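Local coordinates for DnaB intein (Synechocystis sp., PDB 1MI8), which probably excises itself from a replicative DNA helicase precursor by protein splicing, joining the flanking protein segments with a peptide bond, at residues Ser8-Ala13 with Phe30-Ile35; Leu57-Lys62 with Ala71-Arg76. The protein carries 4 engineered substitutions. All blocks are in the same frame, centred on the assembly; numbering follows the deposited sequence.

Contact 1 of 2, residues Ser8-Ala13 with Phe30-Ile35; sequences SLISLA and FEIWAI
Phe-30 meets Leu-12 through one methyl: Leu-12 CD2 comes to 3.6 Å from Phe-30 CD1, and the two side chains cross obliquely. One residue on, Glu-31 supplies the direct backbone tie. Ala-13 N donates to Glu-31 O at 3.2 Å, with 148° at the hydrogen, and the donor stands well above the carbonyl plane. Beside this bond Ala-13 CB packs 3.9 Å from Glu-31 CB. The carboxylate of Glu-31 turns to a salt bridge with Lys-46. Ile-32 lies side by side with Ile-10, pointing the same way, and the contact is methyl to methyl, 3.7 Å between Ile-10 CG2 and Ile-32 CG2. Both residues are buried. Trp-33 brings an indole to the contact. Its CG is anti to the carbonyl carbon (chi1 -78°), and the indole reaches back to Ala-13, whose CB sits over one face as a CH-pi contact, 3.7 Å from the centroid of the five-membered ring. The edge of the same indole lies near Ser-11 CB. Backbone polar groups are joined here by a water, which donates to Ser-11 O at 2.6 Å and accepts from Trp-33 N at 2.9 Å, bridging a gap that the two atoms do not close directly. The strands themselves, 9-12 and 31-35, run almost perpendicular, 95° between their directions, so this is a crossing of two sheets and no continuous pairing. Strand 9-12 is the partner of strand 17-20, with Leu-12 on Val-19; strand 31-36 pairs with the long strand 41-63, where Phe-30 and Ile-32 both touch Val-47. Strand 146-149 lines the junction, with Phe-147 and Ala-149 against Ile-10 and Val-148 against Trp-33.

Contact 2 of 2, residues Leu57-Lys62 with Ala71-Arg76; sequences LVYILK and ATANHR
Tyr-59 and Ala-71 face each other as an antiparallel hydrogen-bonded pair: Tyr-59 N donates to Ala-71 O at 2.8 Å, and Ala-71 N returns the bond to Tyr-59 O at 2.9 Å. Ala-71 O also lies in the plane of the Tyr-59 ring at its edge, 3.3 Å from Tyr-59 CD1. A chi1 of -56° sets Tyr-59 CG beside the backbone N, and the ring beyond it has CE1 3.5 Å from Ala-73 CB. On the preceding residue, Val-58 CG2 rests against the backbone of Ala-71, 3.6 Å from its C atom. An alanine in place of Tyr-59, lacking the ring, would probably leave a gap beside Ala-73 CB and Ala-71 O without its ring neighbour. Leu-91 of the second subunit also packs on this tyrosine. Past the paired residues the chains diverge, and a water takes over. It donates to Leu-57 O at 2.7 Å and accepts from Ala-73 N at 3.0 Å, lying in the plane of the tyrosine ring at its edge. Further out, the type I beta turn from Thr-72 to His-75 sets the position of Ala-73, and it is closed by His-75 N bonding to Thr-72 O at 3.0 Å. Thr-72 OG1 lies in hydrogen-bonding contact with Ala-3 O, which links the turn to the N-terminal residues, while Leu-86 packs on both Tyr-59 and Ala-71. The sequence Thr-Ala-Asn-His on this turn fits the TXXH motif of intein block B, whose threonine and histidine in related inteins lie at the N-terminal splice junction and assist the first acyl shift; the turn belongs to the all-beta Hint fold of intein splicing domains.

Overall arrangement
From the N terminus the chain runs through strand 9-12, turns back in strand 17-20 and returns as strand 31-36; contact 1 closes this first loop. Strand 31-36 then leads into the long strand 41-63, its antiparallel neighbour, and at the far end of that strand the chain folds over through strand 68-71, so that contact 2 closes a second, shorter loop. The loops follow in series, neither nesting nor crossing. The centres of contact 1 and contact 2 are about 19 Å apart, on opposite sides of the chain's centre, and the contacts do not touch. Contact 1 joins the small two-stranded sheet to the large one, whereas contact 2 ties the turn after strand 68-71 to the large sheet.

Contact 1 of 2, residues Ser8-Ala13 with Phe30-Ile35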
loop_
_atom_site.group_PDB
_atom_site.type_symbol
_atom_site.label_atom_id
_atom_site.label_comp_id
_atom_site.label_asym_id
_atom_site.label_seq_id
_atom_site.Cartn_x
_atom_site.Cartn_y
_atom_site.Cartn_z
ATOM N N SER A 8 0.850 10.562 17.124
ATOM C CA SER A 8 0.399 11.551 16.130
ATOM C C SER A 8 0.278 12.974 16.715
ATOM O O SER A 8 -0.305 13.214 17.761
ATOM C CB SER A 8 -0.947 11.120 15.503
ATOM O OG SER A 8 -0.945 9.757 15.042
ATOM N N LEU A 9 0.856 13.916 16.018
ATOM C CA LEU A 9 0.856 15.298 16.441
ATOM C C LEU A 9 -0.336 16.092 15.897
ATOM O O LEU A 9 -0.490 16.289 14.667
ATOM C CB LEU A 9 2.158 15.932 15.988
ATOM C CG LEU A 9 3.378 16.025 16.923
ATOM C CD1 LEU A 9 3.283 15.008 17.997
ATOM C CD2 LEU A 9 4.682 15.974 16.131
ATOM N N ILE A 10 -1.157 16.567 16.836
ATOM C CA ILE A 10 -2.340 17.337 16.517
ATOM C C ILE A 10 -2.068 18.819 16.385
ATOM O O ILE A 10 -1.519 19.444 17.303
ATOM C CB ILE A 10 -3.436 17.118 17.578
ATOM C CG1 ILE A 10 -3.717 15.620 17.732
ATOM C CG2 ILE A 10 -4.683 17.891 17.161
ATOM C CD1 ILE A 10 -3.954 14.868 16.362
ATOM N N SER A 11 -2.471 19.386 15.248
ATOM C CA SER A 11 -2.274 20.801 14.987
ATOM C C SER A 11 -3.298 21.606 15.726
ATOM O O SER A 11 -4.487 21.401 15.516
ATOM C CB SER A 11 -2.387 21.112 13.494
ATOM O OG SER A 11 -1.165 20.902 12.814
ATOM N N LEU A 12 -2.838 22.511 16.593
ATOM C CA LEU A 12 -3.724 23.363 17.399
ATOM C C LEU A 12 -3.914 24.680 16.645
ATOM O O LEU A 12 -2.966 25.474 16.475
ATOM C CB LEU A 12 -3.089 23.601 18.780
ATOM C CG LEU A 12 -2.938 22.296 19.546
ATOM C CD1 LEU A 12 -2.093 22.532 20.863
ATOM C CD2 LEU A 12 -4.299 21.741 19.900
ATOM N N ALA A 13 -5.140 24.901 16.198
ATOM C CA ALA A 13 -5.490 26.077 15.409
ATOM C C ALA A 13 -5.248 27.446 16.069
ATOM O O ALA A 13 -4.838 28.399 15.404
ATOM C CB ALA A 13 -6.928 25.987 14.986
ATOM N N PHE A 30 -10.766 22.645 22.511
ATOM C CA PHE A 30 -9.667 23.408 21.951
ATOM C C PHE A 30 -9.867 23.307 20.455
ATOM O O PHE A 30 -10.471 22.373 19.964
ATOM C CB PHE A 30 -8.325 22.836 22.388
ATOM C CG PHE A 30 -8.187 21.372 22.150
ATOM C CD1 PHE A 30 -7.664 20.901 20.943
ATOM C CD2 PHE A 30 -8.609 20.452 23.113
ATOM C CE1 PHE A 30 -7.565 19.524 20.683
ATOM C CE2 PHE A 30 -8.513 19.059 22.864
ATOM C CZ PHE A 30 -7.988 18.603 21.632
ATOM N N GLU A 31 -9.387 24.280 19.719
ATOM C CA GLU A 31 -9.616 24.188 18.308
ATOM C C GLU A 31 -8.566 23.424 17.547
ATOM O O GLU A 31 -7.395 23.463 17.878
ATOM C CB GLU A 31 -9.743 25.579 17.725
ATOM C CG GLU A 31 -11.150 25.827 17.228
ATOM C CD GLU A 31 -11.746 26.992 17.911
ATOM O OE1 GLU A 31 -11.030 28.012 17.991
ATOM O OE2 GLU A 31 -12.913 26.891 18.363
ATOM N N ILE A 32 -9.004 22.718 16.523
ATOM C CA ILE A 32 -8.073 22.003 15.665
ATOM C C ILE A 32 -8.330 22.499 14.242
ATOM O O ILE A 32 -9.160 23.385 14.061
ATOM C CB ILE A 32 -8.233 20.464 15.808
ATOM C CG1 ILE A 32 -9.696 19.983 15.652
ATOM C CG2 ILE A 32 -7.704 20.062 17.182
ATOM C CD1 ILE A 32 -10.358 20.224 14.242
ATOM N N TRP A 33 -7.583 22.018 13.258
ATOM C CA TRP A 33 -7.833 22.410 11.858
ATOM C C TRP A 33 -8.625 21.288 11.142
ATOM O O TRP A 33 -8.240 20.124 11.214
ATOM C CB TRP A 33 -6.537 22.663 11.123
ATOM C CG TRP A 33 -5.958 23.989 11.452
ATOM C CD1 TRP A 33 -4.751 24.250 12.086
ATOM C CD2 TRP A 33 -6.543 25.267 11.171
ATOM N NE1 TRP A 33 -4.568 25.608 12.199
ATOM C CE2 TRP A 33 -5.645 26.253 11.647
ATOM C CE3 TRP A 33 -7.741 25.676 10.567
ATOM C CZ2 TRP A 33 -5.906 27.615 11.527
ATOM C CZ3 TRP A 33 -7.999 27.032 10.448
ATOM C CH2 TRP A 33 -7.085 27.985 10.924
ATOM N N ALA A 34 -9.768 21.644 10.531
ATOM C CA ALA A 34 -10.607 20.674 9.803
ATOM C C ALA A 34 -10.880 21.198 8.410
ATOM O O ALA A 34 -10.797 22.393 8.168
ATOM C CB ALA A 34 -11.923 20.446 10.509
ATOM N N ILE A 35 -11.168 20.305 7.484
ATOM C CA ILE A 35 -11.491 20.743 6.143
ATOM C C ILE A 35 -13.032 20.750 6.079
ATOM O O ILE A 35 -13.691 19.878 6.663
ATOM C CB ILE A 35 -10.933 19.769 5.019
ATOM C CG1 ILE A 35 -11.266 20.348 3.656
ATOM C CG2 ILE A 35 -11.545 18.360 5.124
ATOM C CD1 ILE A 35 -11.064 19.435 2.470
HETATM O O HOH W 1 -5.609 19.943 13.676
#

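Contact 2 of 2, residues Leu57-Lys62 with Ala71-Arg76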
loop_
_atom_site.group_PDB
_atom_site.type_symbol
_atom_site.label_atom_id
_atom_site.label_comp_id
_atom_site.label_asym_id
_atom_site.label_seq_id
_atom_site.Cartn_x
_atom_site.Cartn_y
_atom_site.Cartn_z
ATOM N N LEU A 57 -3.689 -2.909 15.917
ATOM C CA LEU A 57 -2.663 -3.017 14.922
ATOM C C LEU A 57 -2.668 -1.701 14.136
ATOM O O LEU A 57 -3.730 -1.200 13.690
ATOM C CB LEU A 57 -2.995 -4.180 14.029
ATOM C CG LEU A 57 -2.014 -4.420 12.920
ATOM C CD1 LEU A 57 -0.599 -4.560 13.474
ATOM C CD2 LEU A 57 -2.464 -5.677 12.199
ATOM N N VAL A 58 -1.478 -1.186 13.900
ATOM C CA VAL A 58 -1.353 0.077 13.230
ATOM C C VAL A 58 -0.519 -0.030 11.940
ATOM O O VAL A 58 0.320 -0.933 11.812
ATOM C CB VAL A 58 -0.840 1.021 14.338
ATOM C CG1 VAL A 58 0.593 1.403 14.194
ATOM C CG2 VAL A 58 -1.825 2.101 14.513
ATOM N N TYR A 59 -0.717 0.912 11.029
ATOM C CA TYR A 59 -0.065 0.906 9.723
ATOM C C TYR A 59 0.501 2.264 9.402
ATOM O O TYR A 59 -0.176 3.262 9.609
ATOM C CB TYR A 59 -1.089 0.603 8.625
ATOM C CG TYR A 59 -1.862 -0.675 8.801
ATOM C CD1 TYR A 59 -2.868 -0.795 9.753
ATOM C CD2 TYR A 59 -1.552 -1.772 8.020
ATOM C CE1 TYR A 59 -3.569 -2.043 9.922
ATOM C CE2 TYR A 59 -2.203 -2.988 8.163
ATOM C CZ TYR A 59 -3.210 -3.131 9.109
ATOM O OH TYR A 59 -3.800 -4.359 9.187
ATOM N N ILE A 60 1.719 2.300 8.866
ATOM C CA ILE A 60 2.362 3.556 8.463
ATOM C C ILE A 60 1.947 3.952 7.069
ATOM O O ILE A 60 2.180 3.198 6.109
ATOM C CB ILE A 60 3.886 3.432 8.359
ATOM C CG1 ILE A 60 4.485 3.121 9.721
ATOM C CG2 ILE A 60 4.446 4.686 7.742
ATOM C CD1 ILE A 60 6.020 2.753 9.661
ATOM N N LEU A 61 1.357 5.133 6.934
ATOM C CA LEU A 61 0.974 5.649 5.609
ATOM C C LEU A 61 1.969 6.791 5.351
ATOM O O LEU A 61 2.170 7.641 6.226
ATOM C CB LEU A 61 -0.465 6.189 5.649
ATOM C CG LEU A 61 -0.978 7.101 4.528
ATOM C CD1 LEU A 61 -2.488 7.300 4.680
ATOM C CD2 LEU A 61 -0.302 8.504 4.630
ATOM N N LYS A 62 2.588 6.816 4.186
ATOM C CA LYS A 62 3.517 7.891 3.877
ATOM C C LYS A 62 3.214 8.519 2.509
ATOM O O LYS A 62 2.877 7.793 1.531
ATOM C CB LYS A 62 4.978 7.358 3.916
ATOM C CG LYS A 62 6.053 8.394 3.646
ATOM C CD LYS A 62 7.426 7.692 3.757
ATOM C CE LYS A 62 8.544 8.468 3.069
ATOM N NZ LYS A 62 9.870 7.766 3.350
ATOM N N ALA A 71 -1.726 4.549 11.646
ATOM C CA ALA A 71 -3.179 4.506 11.871
ATOM C C ALA A 71 -3.816 3.100 11.689
ATOM O O ALA A 71 -3.235 2.233 11.030
ATOM C CB ALA A 71 -3.859 5.534 10.894
ATOM N N THR A 72 -5.020 2.890 12.227
ATOM C CA THR A 72 -5.700 1.576 12.067
ATOM C C THR A 72 -6.164 1.363 10.635
ATOM O O THR A 72 -6.328 2.326 9.858
ATOM C CB THR A 72 -6.955 1.432 13.002
ATOM O OG1 THR A 72 -7.821 2.572 12.848
ATOM C CG2 THR A 72 -6.510 1.350 14.466
ATOM N N ALA A 73 -6.358 0.100 10.291
ATOM C CA ALA A 73 -6.770 -0.302 8.965
ATOM C C ALA A 73 -8.068 0.359 8.562
ATOM O O ALA A 73 -8.341 0.527 7.371
ATOM C CB ALA A 73 -6.952 -1.847 8.876
ATOM N N ASN A 74 -8.866 0.717 9.543
ATOM C CA ASN A 74 -10.132 1.295 9.219
ATOM C C ASN A 74 -10.184 2.835 9.340
ATOM O O ASN A 74 -11.237 3.425 9.088
ATOM C CB ASN A 74 -11.209 0.635 10.083
ATOM C CG ASN A 74 -11.053 0.972 11.532
ATOM O OD1 ASN A 74 -9.821 0.920 12.027
ATOM N ND2 ASN A 74 -12.041 1.284 12.218
ATOM N N HIS A 75 -9.079 3.493 9.697
ATOM C CA HIS A 75 -9.133 4.950 9.798
ATOM C C HIS A 75 -9.217 5.546 8.387
ATOM O O HIS A 75 -8.471 5.144 7.490
ATOM C CB HIS A 75 -7.901 5.523 10.504
ATOM C CG HIS A 75 -8.143 6.873 11.107
ATOM N ND1 HIS A 75 -8.674 7.037 12.366
ATOM C CD2 HIS A 75 -8.012 8.121 10.594
ATOM C CE1 HIS A 75 -8.861 8.323 12.610
ATOM N NE2 HIS A 75 -8.466 9.005 11.550
ATOM N N ARG A 76 -10.093 6.525 8.202
ATOM C CA ARG A 76 -10.274 7.178 6.897
ATOM C C ARG A 76 -9.489 8.479 6.596
ATOM O O ARG A 76 -9.276 9.340 7.472
ATOM C CB ARG A 76 -11.742 7.448 6.711
ATOM C CG ARG A 76 -12.555 6.182 6.747
ATOM C CD ARG A 76 -14.046 6.522 6.764
ATOM N NE ARG A 76 -14.803 5.437 6.173
ATOM C CZ ARG A 76 -15.028 4.258 6.752
ATOM N NH1 ARG A 76 -14.554 3.992 7.967
ATOM N NH2 ARG A 76 -15.737 3.348 6.102
HETATM O O HOH W 2 -5.923 -2.082 12.311
#